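Local coordinates for protein exoglucanase A (Cellulomonas fimi, PDB 7CBD) that hydrolyses beta-1,4-glucosidic bonds of cellulose with inversion of anomeric configuration, releasing cellobiose from the non-reducing chain ends, at residues P86-D100 / S139-L151. Residues are numbered along the deposited sequence; the frame is centred on the assembly and turned at random.
Sequences PLVFNLVIYDLPGRD and SIRIAATIEPDSL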
loop_
_atom_site.group_PDB
_atom_site.type_symbol
_atom_site.label_atom_id
_atom_site.label_comp_id
_atom_site.label_asym_id
_atom_site.label_seq_id
_atom_site.Cartn_x
_atom_site.Cartn_y
_atom_site.Cartn_z
ATOM N N PRO A 86 20.879 9.316 -6.834
ATOM C CA PRO A 86 19.509 9.831 -6.748
ATOM C C PRO A 86 18.772 9.250 -5.548
ATOM O O PRO A 86 19.077 8.157 -5.061
ATOM C CB PRO A 86 18.878 9.383 -8.071
ATOM C CG PRO A 86 20.061 9.236 -9.007
ATOM C CD PRO A 86 21.147 8.694 -8.143
ATOM N N LEU A 87 17.809 10.010 -5.052
ATOM C CA LEU A 87 16.981 9.568 -3.940
ATOM C C LEU A 87 15.517 9.715 -4.327
ATOM O O LEU A 87 15.125 10.734 -4.903
ATOM C CB LEU A 87 17.272 10.409 -2.692
ATOM C CG LEU A 87 16.372 10.136 -1.482
ATOM C CD1 LEU A 87 17.174 10.214 -0.194
ATOM C CD2 LEU A 87 15.180 11.092 -1.421
ATOM N N VAL A 88 14.716 8.701 -4.001
ATOM C CA VAL A 88 13.267 8.732 -4.177
ATOM C C VAL A 88 12.606 8.942 -2.820
ATOM O O VAL A 88 12.816 8.156 -1.884
ATOM C CB VAL A 88 12.743 7.442 -4.827
ATOM C CG1 VAL A 88 11.215 7.487 -4.927
ATOM C CG2 VAL A 88 13.370 7.211 -6.188
ATOM N N PHE A 89 11.794 9.993 -2.730
ATOM C CA PHE A 89 10.939 10.261 -1.586
ATOM C C PHE A 89 9.545 9.748 -1.926
ATOM O O PHE A 89 8.919 10.238 -2.869
ATOM C CB PHE A 89 10.932 11.771 -1.328
ATOM C CG PHE A 89 9.896 12.219 -0.340
ATOM C CD1 PHE A 89 9.892 11.720 0.948
ATOM C CD2 PHE A 89 8.922 13.141 -0.697
ATOM C CE1 PHE A 89 8.937 12.127 1.863
ATOM C CE2 PHE A 89 7.975 13.556 0.212
ATOM C CZ PHE A 89 7.983 13.047 1.497
ATOM N N ASN A 90 9.077 8.739 -1.189
ATOM C CA ASN A 90 7.741 8.189 -1.406
ATOM C C ASN A 90 6.705 9.019 -0.661
ATOM O O ASN A 90 6.791 9.177 0.559
ATOM C CB ASN A 90 7.677 6.744 -0.926
ATOM C CG ASN A 90 8.495 5.815 -1.787
ATOM O OD1 ASN A 90 8.096 5.486 -2.901
ATOM N ND2 ASN A 90 9.644 5.388 -1.278
ATOM N N LEU A 91 5.710 9.516 -1.395
ATOM C CA LEU A 91 4.691 10.417 -0.878
ATOM C C LEU A 91 3.336 9.856 -1.282
ATOM O O LEU A 91 3.147 9.487 -2.445
ATOM C CB LEU A 91 4.878 11.761 -1.575
ATOM C CG LEU A 91 4.595 13.123 -0.925
ATOM C CD1 LEU A 91 4.050 14.126 -1.947
ATOM C CD2 LEU A 91 3.753 13.080 0.304
ATOM N N VAL A 92 2.390 9.784 -0.348
ATOM C CA VAL A 92 1.054 9.274 -0.659
ATOM C C VAL A 92 0.061 10.426 -0.718
ATOM O O VAL A 92 -0.110 11.168 0.260
ATOM C CB VAL A 92 0.577 8.198 0.323
ATOM C CG1 VAL A 92 -0.651 7.493 -0.258
ATOM C CG2 VAL A 92 1.688 7.200 0.592
ATOM N N ILE A 93 -0.596 10.545 -1.869
ATOM C CA ILE A 93 -1.664 11.502 -2.112
ATOM C C ILE A 93 -2.967 10.764 -1.801
ATOM O O ILE A 93 -3.291 9.767 -2.456
ATOM C CB ILE A 93 -1.623 11.957 -3.581
ATOM C CG1 ILE A 93 -0.229 12.483 -3.949
ATOM C CG2 ILE A 93 -2.706 12.981 -3.878
ATOM C CD1 ILE A 93 0.232 13.662 -3.119
ATOM N N TYR A 94 -3.691 11.206 -0.770
ATOM C CA TYR A 94 -4.774 10.389 -0.222
ATOM C C TYR A 94 -5.801 11.258 0.487
ATOM O O TYR A 94 -5.930 11.200 1.717
ATOM C CB TYR A 94 -4.207 9.342 0.749
ATOM C CG TYR A 94 -5.172 8.268 1.238
ATOM C CD1 TYR A 94 -6.028 7.610 0.365
ATOM C CD2 TYR A 94 -5.178 7.882 2.574
ATOM C CE1 TYR A 94 -6.895 6.613 0.815
ATOM C CE2 TYR A 94 -6.025 6.894 3.029
ATOM C CZ TYR A 94 -6.878 6.259 2.148
ATOM O OH TYR A 94 -7.713 5.269 2.624
ATOM N N ASP A 95 -6.558 12.058 -0.277
ATOM C CA ASP A 95 -7.592 12.867 0.357
ATOM C C ASP A 95 -8.756 13.188 -0.574
ATOM O O ASP A 95 -9.390 14.237 -0.414
ATOM C CB ASP A 95 -7.003 14.159 0.947
ATOM C CG ASP A 95 -7.823 14.707 2.102
ATOM O OD1 ASP A 95 -8.645 13.966 2.695
ATOM O OD2 ASP A 95 -7.616 15.894 2.425
ATOM N N LEU A 96 -9.095 12.289 -1.502
ATOM C CA LEU A 96 -10.146 12.600 -2.467
ATOM C C LEU A 96 -11.468 12.902 -1.766
ATOM O O LEU A 96 -11.773 12.330 -0.710
ATOM C CB LEU A 96 -10.393 11.431 -3.416
ATOM C CG LEU A 96 -9.456 11.355 -4.611
ATOM C CD1 LEU A 96 -9.568 10.001 -5.262
ATOM C CD2 LEU A 96 -9.718 12.452 -5.619
ATOM N N PRO A 97 -12.291 13.770 -2.350
ATOM C CA PRO A 97 -13.679 13.880 -1.880
ATOM C C PRO A 97 -14.344 12.512 -1.938
ATOM O O PRO A 97 -14.159 11.759 -2.895
ATOM C CB PRO A 97 -14.318 14.858 -2.880
ATOM C CG PRO A 97 -13.150 15.608 -3.465
ATOM C CD PRO A 97 -12.034 14.616 -3.528
ATOM N N GLY A 98 -15.104 12.183 -0.895
ATOM C CA GLY A 98 -15.751 10.884 -0.832
ATOM C C GLY A 98 -14.786 9.722 -0.723
ATOM O O GLY A 98 -15.102 8.614 -1.170
ATOM N N ARG A 99 -13.616 9.950 -0.119
ATOM C CA ARG A 99 -12.571 8.936 -0.034
ATOM C C ARG A 99 -13.110 7.631 0.535
ATOM O O ARG A 99 -13.950 7.625 1.436
ATOM C CB ARG A 99 -11.452 9.440 0.880
ATOM C CG ARG A 99 -10.072 8.934 0.508
ATOM C CD ARG A 99 -9.012 9.421 1.480
ATOM N NE ARG A 99 -9.164 8.784 2.781
ATOM C CZ ARG A 99 -8.483 9.129 3.867
ATOM N NH1 ARG A 99 -7.582 10.105 3.817
ATOM N NH2 ARG A 99 -8.703 8.489 5.007
ATOM N N ASP A 100 -12.614 6.517 -0.003
ATOM C CA ASP A 100 -12.951 5.178 0.488
ATOM C C ASP A 100 -14.463 4.943 0.467
ATOM O O ASP A 100 -15.079 4.611 1.479
ATOM C CB ASP A 100 -12.380 4.932 1.889
ATOM C CG ASP A 100 -10.931 5.346 2.008
ATOM O OD1 ASP A 100 -10.062 4.696 1.393
ATOM O OD2 ASP A 100 -10.652 6.333 2.714
ATOM N N SER A 139 16.864 18.472 -6.407
ATOM C CA SER A 139 17.893 17.455 -6.235
ATOM C C SER A 139 17.346 16.108 -5.772
ATOM O O SER A 139 18.131 15.167 -5.605
ATOM C CB SER A 139 18.949 17.946 -5.244
ATOM O OG SER A 139 18.353 18.255 -3.998
ATOM N N ILE A 140 16.041 15.985 -5.542
ATOM C CA ILE A 140 15.442 14.713 -5.164
ATOM C C ILE A 140 14.374 14.344 -6.189
ATOM O O ILE A 140 13.963 15.159 -7.019
ATOM C CB ILE A 140 14.870 14.708 -3.730
ATOM C CG1 ILE A 140 13.662 15.645 -3.622
ATOM C CG2 ILE A 140 15.967 15.041 -2.711
ATOM C CD1 ILE A 140 12.962 15.556 -2.290
ATOM N N ARG A 141 13.949 13.089 -6.136
ATOM C CA ARG A 141 12.824 12.600 -6.914
ATOM C C ARG A 141 11.702 12.258 -5.949
ATOM O O ARG A 141 11.957 11.783 -4.841
ATOM C CB ARG A 141 13.222 11.349 -7.706
ATOM C CG ARG A 141 14.360 11.586 -8.681
ATOM C CD ARG A 141 14.870 10.288 -9.279
ATOM N NE ARG A 141 15.901 10.557 -10.273
ATOM C CZ ARG A 141 16.641 9.636 -10.877
ATOM N NH1 ARG A 141 16.499 8.349 -10.583
ATOM N NH2 ARG A 141 17.534 10.011 -11.778
ATOM N N ILE A 142 10.465 12.511 -6.360
ATOM C CA ILE A 142 9.298 12.200 -5.544
ATOM C C ILE A 142 8.471 11.167 -6.296
ATOM O O ILE A 142 8.059 11.406 -7.438
ATOM C CB ILE A 142 8.471 13.457 -5.218
ATOM C CG1 ILE A 142 9.341 14.497 -4.480
ATOM C CG2 ILE A 142 7.236 13.068 -4.414
ATOM C CD1 ILE A 142 9.895 15.594 -5.366
ATOM N N ALA A 143 8.259 10.010 -5.678
ATOM C CA ALA A 143 7.342 9.012 -6.209
ATOM C C ALA A 143 6.026 9.206 -5.476
ATOM O O ALA A 143 5.930 8.922 -4.280
ATOM C CB ALA A 143 7.876 7.598 -6.007
ATOM N N ALA A 144 5.037 9.734 -6.178
ATOM C CA ALA A 144 3.739 10.041 -5.596
ATOM C C ALA A 144 2.808 8.864 -5.865
ATOM O O ALA A 144 2.473 8.583 -7.024
ATOM C CB ALA A 144 3.192 11.322 -6.218
ATOM N N THR A 145 2.425 8.154 -4.800
ATOM C CA THR A 145 1.378 7.147 -4.917
ATOM C C THR A 145 0.036 7.873 -4.938
ATOM O O THR A 145 -0.305 8.578 -3.983
ATOM C CB THR A 145 1.451 6.165 -3.747
ATOM O OG1 THR A 145 2.583 5.303 -3.908
ATOM C CG2 THR A 145 0.188 5.303 -3.687
ATOM N N ILE A 146 -0.715 7.719 -6.028
ATOM C CA ILE A 146 -1.891 8.547 -6.295
ATOM C C ILE A 146 -3.148 7.808 -5.836
ATOM O O ILE A 146 -3.637 6.895 -6.512
ATOM C CB ILE A 146 -1.997 8.945 -7.771
ATOM C CG1 ILE A 146 -0.703 9.577 -8.291
ATOM C CG2 ILE A 146 -3.176 9.896 -7.969
ATOM C CD1 ILE A 146 -0.290 10.834 -7.575
ATOM N N GLU A 147 -3.680 8.233 -4.694
ATOM C CA GLU A 147 -5.022 7.948 -4.189
ATOM C C GLU A 147 -5.349 6.463 -4.091
ATOM O O GLU A 147 -6.154 5.930 -4.869
ATOM C CB GLU A 147 -6.077 8.746 -4.961
ATOM C CG GLU A 147 -5.929 10.255 -4.795
ATOM C CD GLU A 147 -6.341 10.783 -3.422
ATOM O OE1 GLU A 147 -6.956 10.037 -2.625
ATOM O OE2 GLU A 147 -6.053 11.965 -3.133
ATOM N N PRO A 148 -4.772 5.774 -3.110
ATOM C CA PRO A 148 -5.191 4.395 -2.824
ATOM C C PRO A 148 -6.697 4.296 -2.606
ATOM O O PRO A 148 -7.348 5.249 -2.177
ATOM C CB PRO A 148 -4.424 4.060 -1.537
ATOM C CG PRO A 148 -3.225 4.980 -1.568
ATOM C CD PRO A 148 -3.719 6.246 -2.198
ATOM N N ASP A 149 -7.252 3.125 -2.927
ATOM C CA ASP A 149 -8.664 2.833 -2.667
ATOM C C ASP A 149 -9.607 3.824 -3.348
ATOM O O ASP A 149 -10.598 4.256 -2.757
ATOM C CB ASP A 149 -8.952 2.745 -1.166
ATOM C CG ASP A 149 -10.337 2.209 -0.871
ATOM O OD1 ASP A 149 -10.853 1.414 -1.688
ATOM O OD2 ASP A 149 -10.922 2.611 0.158
ATOM N N SER A 150 -9.314 4.184 -4.600
ATOM C CA SER A 150 -10.151 5.157 -5.298
ATOM C C SER A 150 -10.782 4.573 -6.558
ATOM O O SER A 150 -11.846 3.945 -6.489
ATOM C CB SER A 150 -9.390 6.464 -5.581
ATOM O OG SER A 150 -8.286 6.271 -6.457
ATOM N N LEU A 151 -10.120 4.750 -7.704
ATOM C CA LEU A 151 -10.768 4.510 -8.995
ATOM C C LEU A 151 -11.387 3.128 -9.168
ATOM O O LEU A 151 -12.479 3.046 -9.760
ATOM C CB LEU A 151 -9.824 4.854 -10.153
ATOM C CG LEU A 151 -9.530 6.345 -10.308
ATOM C CD1 LEU A 151 -8.330 6.555 -11.219
ATOM C CD2 LEU A 151 -10.735 7.092 -10.855
HETATM O O HOH W 1 17.723 12.546 -6.840
HETATM O O HOH W 2 5.156 6.373 -3.335
HETATM O O HOH W 3 -10.979 6.922 -2.214
#
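Strands 87-93 and 141-146 are parallel neighbours in the distorted beta/alpha barrel of the family 6 catalytic domain, linked through helix 114-132, and illustrate how a barrel carries its catalytic acid at the C-terminal ends of its strands. Seven backbone bonds join them, from R141 N to L87 O (2.9 Å) through to E147 N and I93 O. Outside the barrel, I93 CG1 lies alongside I146 CD1, under helix 161-182. On the inner side V88 CG1 presses on A143 CB (3.5 Å), and a water donates to N90 OD1 and A143 O and accepts from T145 OG1, while Y10 OH also bonds N90 OD1. At the N-terminal end P86 CB sits over the centre of one face of the R141 guanidinium, whose NH1 bonds P9 O.

Beyond the strands, E147 folds back at chi2 (-73°). Its OE2 takes D95 N on the syn lone pair, nearly straight at 2.9 Å; Y120 also bonds OE2. L96 CG packs on E147 CD (3.4 Å), while Y94 CE1 turns its ring edge to P148 O. Next comes D149, the predicted proton donor, whose OD2 lies 2.6 Å from D100 OD1. That same OD1 accepts Y94 OH, and R99 NE holds D100 OD2 in a salt bridge while its guanidinium faces the rim of the Y94 ring, with CE2 over its centre. D100, gripped by Y94 and R99, is thus placed to orient the D149 carboxylate, as a second-shell residue would.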